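Local coordinates for protein phosphoglycerate kinase (Coxiella burnetii, PDB 4NG4) that catalyses the reversible transfer of a phosphoryl group between ATP and 3-phosphoglycerate in glycolysis, working as a monomer, at residues L222-G227 with L267-D272; I299-P304 with Q336-L341. One frame throughout, in Å; residues are numbered along the deposited sequence.

Both contacts lie in the part of the kinase that holds ADP, their centres about 11 Å apart. Interaction 1 lays the loop 267-272 beside the outer strand 222-226, whose glycine end lies against the adenine; interaction 2 ties the corner after strand 298-300 to the start of helix 336-347 around a magnesium ion. They follow one another along the chain and meet where Asp-272 O lies 2.7 Å from Gly-303 N, a probable hydrogen bond where strand 272-276 begins and the chain has just left strand 298-300. Interaction 2 also reaches the nucleotide: Ile-299 O makes a weak hydrogen bond to ADP N6, and the side chain of Thr-338 is about 7 Å from ADP.

Interaction 1 of 2, residues L222-G227 with L267-D272; sequences LIVGGG and LPLPVD. With ADP (adenosine-5'-diphosphate), chain E.
The outermost strand of the parallel sheet in the nucleotide-binding part of the kinase, 221-226, is flanked here by the loop that leads from helix 250-263 to strand 272-276. Where the two segments run closest, Leu-222 O faces two carbons of the loop. The CA-H of Leu-267 points almost straight at it, with CA 3.4 Å from the oxygen and an angle of 169° at the hydrogen, and Pro-268 CD lies 3.3 Å from the same oxygen. A proline suits this place, since its ring carbon rather than an N-H is offered to the strand, and no hydrogen bond joins the two segments; the residue just before the loop segment, Ser-266, does share a backbone hydrogen bond with Leu-222.

Further along, the contact is made by aliphatic groups. Ile-223 has CG1 anti to its carbonyl carbon (chi1 -73°), and this methylene meets Pro-268 CG at 4.2 Å, the two side chains crossing at about a right angle. On the following residue, Val-224 CG2 approaches Leu-269 CD1 at 4.4 Å, a looser touch. The side chain of Leu-269 starts out away from the strand, yet its end comes back towards it. Ile-223 also packs on Tyr-310 and Met-314 of helix 304-316, whereas Val-224 rests on Ala-229 and Phe-232 of helix 227-235, so branched residues fill both faces of the strand.

Beyond Val-224 come three glycines. Gly-226, with positive phi (67°), is the N-cap of the next helix, and its CA is 3.2 Å from ADP N7; a CB there would collide with that nitrogen. A strand whose glycine-rich end passes directly into a helix beside the nucleotide is characteristic of Rossmann-like alpha/beta folds, here forming part of the adenine pocket of phosphoglycerate kinase.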
loop_
_atom_site.group_PDB
_atom_site.type_symbol
_atom_site.label_atom_id
_atom_site.label_comp_id
_atom_site.label_asym_id
_atom_site.label_seq_id
_atom_site.Cartn_x
_atom_site.Cartn_y
_atom_site.Cartn_z
ATOM N N LEU A 222 20.095 -1.020 -3.554
ATOM C CA LEU A 222 18.812 -0.667 -4.196
ATOM C C LEU A 222 18.754 -1.225 -5.609
ATOM O O LEU A 222 19.726 -1.141 -6.356
ATOM C CB LEU A 222 18.620 0.852 -4.241
ATOM C CG LEU A 222 17.316 1.391 -4.856
ATOM C CD1 LEU A 222 16.167 1.245 -3.885
ATOM C CD2 LEU A 222 17.468 2.848 -5.282
ATOM N N ILE A 223 17.610 -1.795 -5.973
ATOM C CA ILE A 223 17.441 -2.461 -7.265
ATOM C C ILE A 223 16.247 -1.897 -8.011
ATOM O O ILE A 223 15.114 -1.962 -7.538
ATOM C CB ILE A 223 17.189 -3.955 -7.075
ATOM C CG1 ILE A 223 18.467 -4.666 -6.640
ATOM C CG2 ILE A 223 16.685 -4.585 -8.380
ATOM C CD1 ILE A 223 18.242 -6.114 -6.272
ATOM N N VAL A 224 16.499 -1.346 -9.186
ATOM C CA VAL A 224 15.424 -0.852 -10.030
ATOM C C VAL A 224 15.107 -1.912 -11.084
ATOM O O VAL A 224 16.013 -2.592 -11.571
ATOM C CB VAL A 224 15.784 0.493 -10.719
ATOM C CG1 VAL A 224 16.146 1.537 -9.697
ATOM C CG2 VAL A 224 16.914 0.314 -11.709
ATOM N N GLY A 225 13.820 -2.025 -11.429
ATOM C CA GLY A 225 13.336 -2.948 -12.452
ATOM C C GLY A 225 12.334 -2.320 -13.407
ATOM O O GLY A 225 11.704 -1.300 -13.089
ATOM N N GLY A 226 12.201 -2.933 -14.589
ATOM C CA GLY A 226 11.258 -2.496 -15.628
ATOM C C GLY A 226 11.569 -1.151 -16.268
ATOM O O GLY A 226 12.742 -0.756 -16.406
ATOM N N GLY A 227 10.501 -0.446 -16.652
ATOM C CA GLY A 227 10.589 0.914 -17.165
ATOM C C GLY A 227 11.639 1.706 -16.423
ATOM O O GLY A 227 12.539 2.289 -17.042
ATOM N N LEU A 267 23.763 -0.050 -6.471
ATOM C CA LEU A 267 22.654 0.199 -7.344
ATOM C C LEU A 267 22.924 -0.539 -8.661
ATOM O O LEU A 267 23.119 0.079 -9.706
ATOM C CB LEU A 267 22.524 1.708 -7.531
ATOM C CG LEU A 267 21.191 2.272 -7.974
ATOM C CD1 LEU A 267 21.269 3.790 -7.995
ATOM C CD2 LEU A 267 20.803 1.758 -9.330
ATOM N N PRO A 268 22.924 -1.881 -8.612
ATOM C CA PRO A 268 23.243 -2.684 -9.788
ATOM C C PRO A 268 22.140 -2.620 -10.791
ATOM O O PRO A 268 21.011 -2.898 -10.457
ATOM C CB PRO A 268 23.324 -4.105 -9.227
ATOM C CG PRO A 268 22.332 -4.116 -8.122
ATOM C CD PRO A 268 22.393 -2.716 -7.515
ATOM N N LEU A 269 22.467 -2.241 -12.010
ATOM C CA LEU A 269 21.493 -2.209 -13.090
ATOM C C LEU A 269 21.531 -3.536 -13.829
ATOM O O LEU A 269 22.464 -4.294 -13.659
ATOM C CB LEU A 269 21.817 -1.063 -14.042
ATOM C CG LEU A 269 21.308 0.335 -13.685
ATOM C CD1 LEU A 269 21.299 0.594 -12.193
ATOM C CD2 LEU A 269 22.164 1.342 -14.429
ATOM N N PRO A 270 20.510 -3.825 -14.651
ATOM C CA PRO A 270 20.526 -5.048 -15.472
ATOM C C PRO A 270 21.753 -5.113 -16.354
ATOM O O PRO A 270 21.992 -4.159 -17.102
ATOM C CB PRO A 270 19.269 -4.907 -16.340
ATOM C CG PRO A 270 18.343 -4.033 -15.538
ATOM C CD PRO A 270 19.236 -3.087 -14.774
ATOM N N VAL A 271 22.524 -6.203 -16.264
ATOM C CA VAL A 271 23.648 -6.428 -17.201
ATOM C C VAL A 271 23.223 -7.321 -18.383
ATOM O O VAL A 271 23.757 -7.192 -19.487
ATOM C CB VAL A 271 24.905 -6.996 -16.514
ATOM C CG1 VAL A 271 25.180 -6.274 -15.217
ATOM C CG2 VAL A 271 24.747 -8.470 -16.263
ATOM N N ASP A 272 22.265 -8.216 -18.151
ATOM C CA ASP A 272 21.637 -8.987 -19.230
ATOM C C ASP A 272 20.103 -8.919 -19.153
ATOM O O ASP A 272 19.543 -8.792 -18.067
ATOM C CB ASP A 272 22.146 -10.447 -19.256
ATOM C CG ASP A 272 21.931 -11.205 -17.935
ATOM O OD1 ASP A 272 21.392 -10.648 -16.956
ATOM O OD2 ASP A 272 22.314 -12.392 -17.892
HETATM P PB ADP E . 3.083 -2.111 -8.706
HETATM O O1B ADP E . 3.289 -3.570 -8.381
HETATM O O2B ADP E . 1.659 -1.782 -9.108
HETATM O O3B ADP E . 3.688 -1.160 -7.701
HETATM P PA ADP E . 4.011 -0.580 -10.949
HETATM O O1A ADP E . 2.667 0.104 -10.874
HETATM O O2A ADP E . 5.230 0.229 -10.592
HETATM O O3A ADP E . 4.004 -1.910 -10.024
HETATM O "O5'" ADP E . 4.151 -1.124 -12.470
HETATM C "C5'" ADP E . 4.189 -2.521 -12.793
HETATM C "C4'" ADP E . 3.590 -2.770 -14.170
HETATM O "O4'" ADP E . 4.487 -2.281 -15.175
HETATM C "C3'" ADP E . 3.352 -4.259 -14.432
HETATM O "O3'" ADP E . 1.965 -4.518 -14.698
HETATM C "C2'" ADP E . 4.258 -4.614 -15.605
HETATM O "O2'" ADP E . 3.603 -5.405 -16.602
HETATM C "C1'" ADP E . 4.723 -3.276 -16.183
HETATM N N9 ADP E . 6.158 -3.333 -16.612
HETATM C C8 ADP E . 7.231 -3.598 -15.827
HETATM N N7 ADP E . 8.373 -3.579 -16.564
HETATM C C5 ADP E . 8.047 -3.296 -17.842
HETATM C C6 ADP E . 8.768 -3.121 -19.127
HETATM N N6 ADP E . 10.115 -3.249 -19.212
HETATM N N1 ADP E . 8.024 -2.821 -20.223
HETATM C C2 ADP E . 6.677 -2.685 -20.192
HETATM N N3 ADP E . 5.965 -2.835 -19.059
HETATM C C4 ADP E . 6.579 -3.135 -17.874
#

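Interaction 2 of 2, residues I299-P304 with Q336-L341; sequences IFDVGP and QGTRAL. With MG (magnesium ion), chain D.
Gln-336 meets Asp-301 at the start of helix 336-347: its backbone N is 3.3 Å from Asp-301 OD2, but the angle is too poor for a hydrogen bond, and its long amide side chain leads away from the contact. Gly-337 makes the bond instead. Its N-H reaches OD2 at 2.8 Å on the syn side of the carboxylate, 24° out of the plane, with an angle of 163° at the hydrogen. Glycine suits the site because a CB would run into both Asp-301 OD1 and Val-302 CG2; the latter lies 3.6 Å from Gly-337 CA.

Thr-338 contributes through the metal. Its OG1, anti to the carbonyl carbon (chi1 -56°), binds magnesium at 2.4 Å, and Asp-301 OD1 binds the same ion at 2.7 Å. One carboxylate thus divides its oxygens between metal and helix, whose N-terminal end would probably favour its negative charge; Phe-334 is the third residue of the magnesium site.

One turn later, Leu-341 N bonds to Gly-337 O, and the leucine side chain packs on Tyr-310 and Met-314 of helix 304-316. Val-302 also touches Tyr-310, while Asp-301 lies against Ile-274 of strand 272-276.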
loop_
_atom_site.group_PDB
_atom_site.type_symbol
_atom_site.label_atom_id
_atom_site.label_comp_id
_atom_site.label_asym_id
_atom_site.label_seq_id
_atom_site.Cartn_x
_atom_site.Cartn_y
_atom_site.Cartn_z
ATOM N N ILE A 299 13.265 -4.371 -24.060
ATOM C CA ILE A 299 13.575 -5.178 -22.884
ATOM C C ILE A 299 12.306 -5.490 -22.098
ATOM O O ILE A 299 11.625 -4.584 -21.644
ATOM C CB ILE A 299 14.565 -4.460 -21.965
ATOM C CG1 ILE A 299 15.893 -4.215 -22.717
ATOM C CG2 ILE A 299 14.805 -5.282 -20.697
ATOM C CD1 ILE A 299 16.910 -3.380 -21.937
ATOM N N PHE A 300 12.001 -6.779 -21.936
ATOM C CA PHE A 300 10.829 -7.228 -21.179
ATOM C C PHE A 300 11.153 -7.982 -19.879
ATOM O O PHE A 300 10.259 -8.299 -19.094
ATOM C CB PHE A 300 9.969 -8.123 -22.061
ATOM C CG PHE A 300 9.529 -7.476 -23.354
ATOM C CD1 PHE A 300 8.944 -6.227 -23.358
ATOM C CD2 PHE A 300 9.686 -8.131 -24.557
ATOM C CE1 PHE A 300 8.522 -5.646 -24.535
ATOM C CE2 PHE A 300 9.270 -7.559 -25.730
ATOM C CZ PHE A 300 8.684 -6.308 -25.717
ATOM N N ASP A 301 12.420 -8.283 -19.648
ATOM C CA ASP A 301 12.810 -9.009 -18.442
ATOM C C ASP A 301 14.303 -8.892 -18.246
ATOM O O ASP A 301 15.028 -8.561 -19.175
ATOM C CB ASP A 301 12.421 -10.503 -18.534
ATOM C CG ASP A 301 12.065 -11.126 -17.171
ATOM O OD1 ASP A 301 12.038 -10.406 -16.135
ATOM O OD2 ASP A 301 11.813 -12.362 -17.143
ATOM N N VAL A 302 14.748 -9.151 -17.024
ATOM C CA VAL A 302 16.164 -9.310 -16.736
ATOM C C VAL A 302 16.611 -10.673 -17.214
ATOM O O VAL A 302 15.796 -11.562 -17.463
ATOM C CB VAL A 302 16.459 -9.252 -15.226
ATOM C CG1 VAL A 302 16.055 -7.897 -14.640
ATOM C CG2 VAL A 302 15.746 -10.407 -14.506
ATOM N N GLY A 303 17.920 -10.831 -17.322
ATOM C CA GLY A 303 18.531 -12.109 -17.690
ATOM C C GLY A 303 19.021 -12.882 -16.477
ATOM O O GLY A 303 18.856 -12.428 -15.341
ATOM N N PRO A 304 19.638 -14.053 -16.710
ATOM C CA PRO A 304 20.081 -14.899 -15.613
ATOM C C PRO A 304 21.188 -14.264 -14.751
ATOM O O PRO A 304 21.138 -14.375 -13.523
ATOM C CB PRO A 304 20.568 -16.163 -16.332
ATOM C CG PRO A 304 20.957 -15.705 -17.664
ATOM C CD PRO A 304 19.985 -14.638 -18.019
ATOM N N GLN A 336 10.321 -15.034 -15.977
ATOM C CA GLN A 336 11.352 -15.780 -15.252
ATOM C C GLN A 336 12.064 -14.856 -14.267
ATOM O O GLN A 336 12.330 -15.251 -13.135
ATOM C CB GLN A 336 12.332 -16.498 -16.218
ATOM C CG GLN A 336 13.021 -17.787 -15.638
ATOM C CD GLN A 336 13.273 -18.916 -16.693
ATOM O OE1 GLN A 336 12.711 -18.900 -17.804
ATOM N NE2 GLN A 336 14.098 -19.908 -16.323
ATOM N N GLY A 337 12.330 -13.624 -14.676
ATOM C CA GLY A 337 12.992 -12.652 -13.792
ATOM C C GLY A 337 12.260 -12.342 -12.490
ATOM O O GLY A 337 12.869 -12.306 -11.408
ATOM N N THR A 338 10.950 -12.140 -12.595
ATOM C CA THR A 338 10.142 -11.697 -11.467
ATOM C C THR A 338 9.843 -12.863 -10.537
ATOM O O THR A 338 9.830 -12.690 -9.333
ATOM C CB THR A 338 8.864 -11.010 -11.940
ATOM O OG1 THR A 338 9.228 -9.935 -12.808
ATOM C CG2 THR A 338 8.047 -10.466 -10.768
ATOM N N ARG A 339 9.617 -14.050 -11.082
ATOM C CA ARG A 339 9.503 -15.256 -10.249
ATOM C C ARG A 339 10.800 -15.502 -9.472
ATOM O O ARG A 339 10.795 -15.586 -8.251
ATOM C CB ARG A 339 9.190 -16.484 -11.102
ATOM C CG ARG A 339 8.690 -17.689 -10.297
ATOM C CD ARG A 339 8.862 -18.984 -11.076
ATOM N NE ARG A 339 8.658 -18.746 -12.512
ATOM C CZ ARG A 339 7.485 -18.797 -13.139
ATOM N NH1 ARG A 339 6.364 -19.112 -12.479
ATOM N NH2 ARG A 339 7.438 -18.541 -14.441
ATOM N N ALA A 340 11.911 -15.589 -10.198
ATOM C CA ALA A 340 13.225 -15.780 -9.601
ATOM C C ALA A 340 13.376 -14.887 -8.396
ATOM O O ALA A 340 13.765 -15.333 -7.335
ATOM C CB ALA A 340 14.311 -15.472 -10.608
ATOM N N LEU A 341 13.057 -13.612 -8.585
ATOM C CA LEU A 341 13.163 -12.624 -7.526
ATOM C C LEU A 341 12.216 -12.984 -6.396
ATOM O O LEU A 341 12.614 -13.032 -5.234
ATOM C CB LEU A 341 12.852 -11.225 -8.065
ATOM C CG LEU A 341 12.861 -10.083 -7.034
ATOM C CD1 LEU A 341 14.285 -9.742 -6.601
ATOM C CD2 LEU A 341 12.155 -8.852 -7.600
HETATM MG MG MG D . 9.592 -10.851 -14.966
#